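Local structure of ferredoxin component of carbazole 1,9a-dioxygenase (Nocardioides aromaticivorans, 3GCE) at residues A[69-72]-A[77-80]; A[47-52]-A[57-62]. The protein carries a Rieske [2Fe-2S] cluster and probably passes electrons to the terminal oxygenase of carbazole 1,9a-dioxygenase. All coordinates share one frame; numbering follows the deposited sequence.

Interaction 1: residues A[69-72]-A[77-80]. With FES (Fe2/s2 (inorganic) cluster), chain B.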
loop_
_atom_site.group_PDB
_atom_site.type_symbol
_atom_site.label_atom_id
_atom_site.label_comp_id
_atom_site.label_asym_id
_atom_site.label_seq_id
_atom_site.Cartn_x
_atom_site.Cartn_y
_atom_site.Cartn_z
ATOM N N GLU A 69 -7.996 -4.781 -3.252
ATOM C CA GLU A 69 -7.819 -5.105 -1.846
ATOM C C GLU A 69 -6.483 -5.778 -1.642
ATOM O O GLU A 69 -6.038 -6.589 -2.470
ATOM C CB GLU A 69 -8.899 -6.072 -1.385
ATOM C CG GLU A 69 -10.298 -5.487 -1.294
ATOM C CD GLU A 69 -11.307 -6.557 -0.906
ATOM O OE1 GLU A 69 -11.506 -7.481 -1.710
ATOM O OE2 GLU A 69 -11.879 -6.491 0.206
ATOM N N ILE A 70 -5.848 -5.437 -0.535
ATOM C CA ILE A 70 -4.717 -6.198 -0.028
ATOM C C ILE A 70 -5.239 -7.076 1.124
ATOM O O ILE A 70 -5.976 -6.622 2.000
ATOM C CB ILE A 70 -3.587 -5.269 0.470
ATOM C CG1 ILE A 70 -2.340 -6.081 0.871
ATOM C CG2 ILE A 70 -4.072 -4.418 1.676
ATOM C CD1 ILE A 70 -1.692 -6.858 -0.283
ATOM N N GLU A 71 -4.836 -8.332 1.121
ATOM C CA GLU A 71 -5.296 -9.278 2.125
ATOM C C GLU A 71 -4.138 -9.561 3.078
ATOM O O GLU A 71 -3.053 -9.948 2.641
ATOM C CB GLU A 71 -5.757 -10.548 1.437
ATOM C CG GLU A 71 -6.144 -11.709 2.357
ATOM C CD GLU A 71 -6.580 -12.927 1.539
ATOM O OE1 GLU A 71 -6.298 -12.963 0.323
ATOM O OE2 GLU A 71 -7.198 -13.858 2.094
ATOM N N CYS A 72 -4.355 -9.325 4.372
ATOM C CA CYS A 72 -3.300 -9.482 5.382
ATOM C C CYS A 72 -2.839 -10.952 5.409
ATOM O O CYS A 72 -3.676 -11.857 5.388
ATOM C CB CYS A 72 -3.878 -9.098 6.754
ATOM S SG CYS A 72 -2.738 -9.337 8.152
ATOM N N GLY A 77 -7.685 -10.568 7.044
ATOM C CA GLY A 77 -8.458 -9.332 6.914
ATOM C C GLY A 77 -8.096 -8.650 5.605
ATOM O O GLY A 77 -7.092 -9.001 4.984
ATOM N N ARG A 78 -8.892 -7.674 5.168
ATOM C CA ARG A 78 -8.574 -6.941 3.931
ATOM C C ARG A 78 -8.731 -5.439 4.073
ATOM O O ARG A 78 -9.524 -4.979 4.896
ATOM C CB ARG A 78 -9.431 -7.397 2.753
ATOM C CG ARG A 78 -9.226 -8.866 2.337
ATOM C CD ARG A 78 -9.944 -9.197 1.023
ATOM N NE ARG A 78 -9.876 -10.637 0.731
ATOM C CZ ARG A 78 -10.255 -11.206 -0.415
ATOM N NH1 ARG A 78 -10.750 -10.475 -1.413
ATOM N NH2 ARG A 78 -10.144 -12.520 -0.558
ATOM N N PHE A 79 -7.955 -4.696 3.278
ATOM C CA PHE A 79 -8.101 -3.234 3.149
ATOM C C PHE A 79 -8.247 -2.832 1.692
ATOM O O PHE A 79 -7.670 -3.469 0.793
ATOM C CB PHE A 79 -6.887 -2.499 3.735
ATOM C CG PHE A 79 -6.677 -2.769 5.212
ATOM C CD1 PHE A 79 -5.854 -3.819 5.629
ATOM C CD2 PHE A 79 -7.244 -1.924 6.181
ATOM C CE1 PHE A 79 -5.637 -4.078 7.002
ATOM C CE2 PHE A 79 -7.031 -2.171 7.539
ATOM C CZ PHE A 79 -6.211 -3.248 7.943
ATOM N N ASP A 80 -8.988 -1.756 1.475
ATOM C CA ASP A 80 -9.030 -1.095 0.185
ATOM C C ASP A 80 -7.704 -0.296 0.046
ATOM O O ASP A 80 -7.428 0.588 0.852
ATOM C CB ASP A 80 -10.259 -0.172 0.135
ATOM C CG ASP A 80 -10.246 0.762 -1.077
ATOM O OD1 ASP A 80 -9.660 0.382 -2.140
ATOM O OD2 ASP A 80 -10.816 1.883 -0.953
HETATM FE FE1 FES B . -3.939 -8.492 9.851
HETATM FE FE2 FES B . -4.985 -9.922 11.947
HETATM S S1 FES B . -5.967 -9.516 9.951
HETATM S S2 FES B . -3.011 -8.946 11.761
HETATM O O HOH W 1 -9.810 -12.491 2.836
#

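Interaction 2: residues A[47-52]-A[57-62]. With FES (Fe2/s2 (inorganic) cluster), chain B.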
loop_
_atom_site.group_PDB
_atom_site.type_symbol
_atom_site.label_atom_id
_atom_site.label_comp_id
_atom_site.label_asym_id
_atom_site.label_seq_id
_atom_site.Cartn_x
_atom_site.Cartn_y
_atom_site.Cartn_z
ATOM N N ILE A 47 -0.538 2.576 1.144
ATOM C CA ILE A 47 -1.177 2.616 2.469
ATOM C C ILE A 47 -0.150 2.163 3.482
ATOM O O ILE A 47 0.886 1.624 3.105
ATOM C CB ILE A 47 -2.500 1.754 2.571
ATOM C CG1 ILE A 47 -2.242 0.264 2.239
ATOM C CG2 ILE A 47 -3.565 2.341 1.645
ATOM C CD1 ILE A 47 -3.394 -0.700 2.704
ATOM N N SER A 48 -0.424 2.398 4.760
ATOM C CA SER A 48 0.448 1.860 5.808
ATOM C C SER A 48 0.624 0.357 5.621
ATOM O O SER A 48 -0.336 -0.362 5.320
ATOM C CB SER A 48 -0.130 2.107 7.188
ATOM O OG SER A 48 0.655 1.380 8.131
ATOM N N ASN A 49 1.853 -0.113 5.805
ATOM C CA ASN A 49 2.145 -1.528 5.647
ATOM C C ASN A 49 1.749 -2.351 6.869
ATOM O O ASN A 49 1.794 -3.566 6.822
ATOM C CB ASN A 49 3.636 -1.754 5.360
ATOM C CG ASN A 49 3.909 -3.128 4.749
ATOM O OD1 ASN A 49 3.135 -3.608 3.935
ATOM N ND2 ASN A 49 5.012 -3.753 5.145
ATOM N N LEU A 50 1.413 -1.683 7.965
ATOM C CA LEU A 50 1.066 -2.391 9.195
ATOM C C LEU A 50 -0.414 -2.591 9.294
ATOM O O LEU A 50 -1.165 -1.619 9.312
ATOM C CB LEU A 50 1.513 -1.615 10.432
ATOM C CG LEU A 50 2.794 -2.053 11.106
ATOM C CD1 LEU A 50 2.621 -3.476 11.727
ATOM C CD2 LEU A 50 3.947 -1.956 10.107
ATOM N N CYS A 51 -0.829 -3.849 9.410
ATOM C CA CYS A 51 -2.253 -4.163 9.561
ATOM C C CYS A 51 -2.779 -3.512 10.849
ATOM O O CYS A 51 -2.061 -3.472 11.857
ATOM C CB CYS A 51 -2.441 -5.690 9.617
ATOM S SG CYS A 51 -4.161 -6.196 9.696
ATOM N N SER A 52 -4.012 -2.999 10.831
ATOM C CA SER A 52 -4.575 -2.402 12.042
ATOM C C SER A 52 -5.110 -3.437 13.041
ATOM O O SER A 52 -5.399 -3.097 14.204
ATOM C CB SER A 52 -5.720 -1.455 11.688
ATOM O OG SER A 52 -6.782 -2.198 11.155
ATOM N N TYR A 57 2.391 -7.580 8.329
ATOM C CA TYR A 57 2.937 -6.731 7.286
ATOM C C TYR A 57 2.245 -7.010 5.955
ATOM O O TYR A 57 2.387 -8.072 5.365
ATOM C CB TYR A 57 4.494 -6.831 7.244
ATOM C CG TYR A 57 5.033 -6.483 8.614
ATOM C CD1 TYR A 57 5.291 -5.147 8.958
ATOM C CD2 TYR A 57 5.199 -7.461 9.597
ATOM C CE1 TYR A 57 5.740 -4.797 10.242
ATOM C CE2 TYR A 57 5.645 -7.112 10.916
ATOM C CZ TYR A 57 5.915 -5.767 11.201
ATOM O OH TYR A 57 6.341 -5.365 12.447
ATOM N N LEU A 58 1.445 -6.031 5.521
ATOM C CA LEU A 58 0.507 -6.233 4.434
ATOM C C LEU A 58 1.148 -6.586 3.084
ATOM O O LEU A 58 0.578 -7.349 2.319
ATOM C CB LEU A 58 -0.388 -4.993 4.274
ATOM C CG LEU A 58 -1.235 -4.668 5.512
ATOM C CD1 LEU A 58 -1.992 -3.352 5.253
ATOM C CD2 LEU A 58 -2.231 -5.819 5.838
ATOM N N ASP A 59 2.315 -6.034 2.786
ATOM C CA ASP A 59 3.015 -6.352 1.540
ATOM C C ASP A 59 3.351 -7.848 1.378
ATOM O O ASP A 59 3.599 -8.314 0.265
ATOM C CB ASP A 59 4.287 -5.494 1.399
ATOM C CG ASP A 59 5.462 -6.024 2.200
ATOM O OD1 ASP A 59 5.435 -6.040 3.447
ATOM O OD2 ASP A 59 6.457 -6.396 1.560
ATOM N N MET A 60 3.379 -8.583 2.495
ATOM C CA MET A 60 3.635 -10.027 2.473
ATOM C C MET A 60 2.347 -10.839 2.282
ATOM O O MET A 60 2.398 -12.070 2.191
ATOM C CB MET A 60 4.332 -10.477 3.772
ATOM C CG MET A 60 5.655 -9.773 4.115
ATOM S SD MET A 60 6.783 -9.773 2.740
ATOM C CE MET A 60 7.204 -11.522 2.710
ATOM N N GLY A 61 1.210 -10.144 2.205
ATOM C CA GLY A 61 -0.079 -10.768 1.925
ATOM C C GLY A 61 -0.386 -10.890 0.440
ATOM O O GLY A 61 0.533 -10.921 -0.391
ATOM N N VAL A 62 -1.673 -10.956 0.104
ATOM C CA VAL A 62 -2.117 -11.212 -1.272
ATOM C C VAL A 62 -2.876 -10.004 -1.803
ATOM O O VAL A 62 -3.820 -9.522 -1.151
ATOM C CB VAL A 62 -2.976 -12.493 -1.334
ATOM C CG1 VAL A 62 -3.646 -12.674 -2.728
ATOM C CG2 VAL A 62 -2.091 -13.712 -1.009
HETATM FE FE1 FES B . -3.939 -8.492 9.851
HETATM FE FE2 FES B . -4.985 -9.922 11.947
HETATM S S1 FES B . -5.967 -9.516 9.951
HETATM S S2 FES B . -3.011 -8.946 11.761
#

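Interaction 1: residues A[69-72]-A[77-80]
E69, at the start of strand 69-71, reaches across to R78 on the antiparallel strand 78-80, the two side chains crossing at about a right angle. R78 NH1 donates to E69 OE1 over 3.1 Å, a salt bridge in which the oxygen lies in the guanidinium plane while the nitrogen approaches from above the carboxylate, 46° out of its plane. S67 also binds OE1, and T87 holds OE2, so both oxygens have partners beyond R78. I70 forms the hydrogen-bonded pair of this hairpin with F79: I70 N to F79 O and F79 N to I70 O are both 3.0 Å. On the sheet face that these two share, I70 CG2 meets F79 CB at 4.0 Å and lies at the edge of the phenyl ring; with CG1 anti to the backbone N (chi1 -174°), CD1 is turned away from F79, while CG2 also faces I47. E71 returns to the face of E69 and R78. Its CB packs on R78 CG, but its OE1 stands 4.0 Å from R78 NH2, well out of the guanidinium plane, a long pairing of charges with no N-H aimed at it; H64 is the hydrogen-bond partner of OE1. A water accepts from R78 NE and gives only a weak bond to E71 OE2. Beyond the strand, C72 N donates to G77 O at 2.8 Å, closing the hairpin next to the metal site, and C72 SG binds FE1 of the cluster at 2.2 Å. Chemically the hairpin has two characters: a charged face, where R78 probably offsets part of the negative charge of E69 and E71, and an apolar face of I70 and F79, with a cysteine ligand of the Rieske cluster at the loop end.

Interaction 2: residues A[47-52]-A[57-62]
A loop-to-loop contact beside the cluster, this pairing joins the end of strand 43-48 and the Rieske cluster-binding loop after it, with C51 and H53 in a Cys-X-His pattern, to the short 3-10 turn at 58-60. N49 makes all three hydrogen bonds across it. Its backbone O takes the nearly straight bond from L58 N (2.8 Å, 173°), while its side-chain OD1 accepts D59 N in the amide plane, on a lone pair. With CG anti to the backbone N (chi1 -161°), ND2 reaches D59 OD1, 2.9 Å away and met from above the carboxylate plane; E34 takes ND2 as well. An alanine here would lack this amide and would probably leave D59 N and the D59 carboxylate without their mates, though the backbone bond to L58 N would stay. L58 spreads its two methyls: CD1 lies 3.9 Å from I47 CD1, and CD2 packs 3.8 Å from C51 CB, whose SG binds FE1. L50 runs alongside Y57, its CD2 3.4 Å from CE1 of the ring. F79 of strand 78-80 and I70 of strand 69-71 cover I47 and L58, while M36 of strand 33-40 lies against I47, N49 and D59.

How the interactions relate
Interaction 2 closes before interaction 1 opens along the chain, and their centres lie 8 Å apart. Each supplies one cysteine to the same iron, C51 from 47-52 and C72 from 69-72, in the two-cysteine, two-histidine scheme of Rieske clusters that H53 and H75 complete. The segments also touch directly: E71 N lies 2.8 Å from V62 O, a probable hydrogen bond that carries the sheet of interaction 1 on to strand 62-64. I70 CD1 packs 3.5 Å from L58 O, and F79 CZ comes within 3.4 Å of S52 OG. The apolar face of the hairpin thus backs the C51 loop, and both contacts reach the cluster through their cysteines.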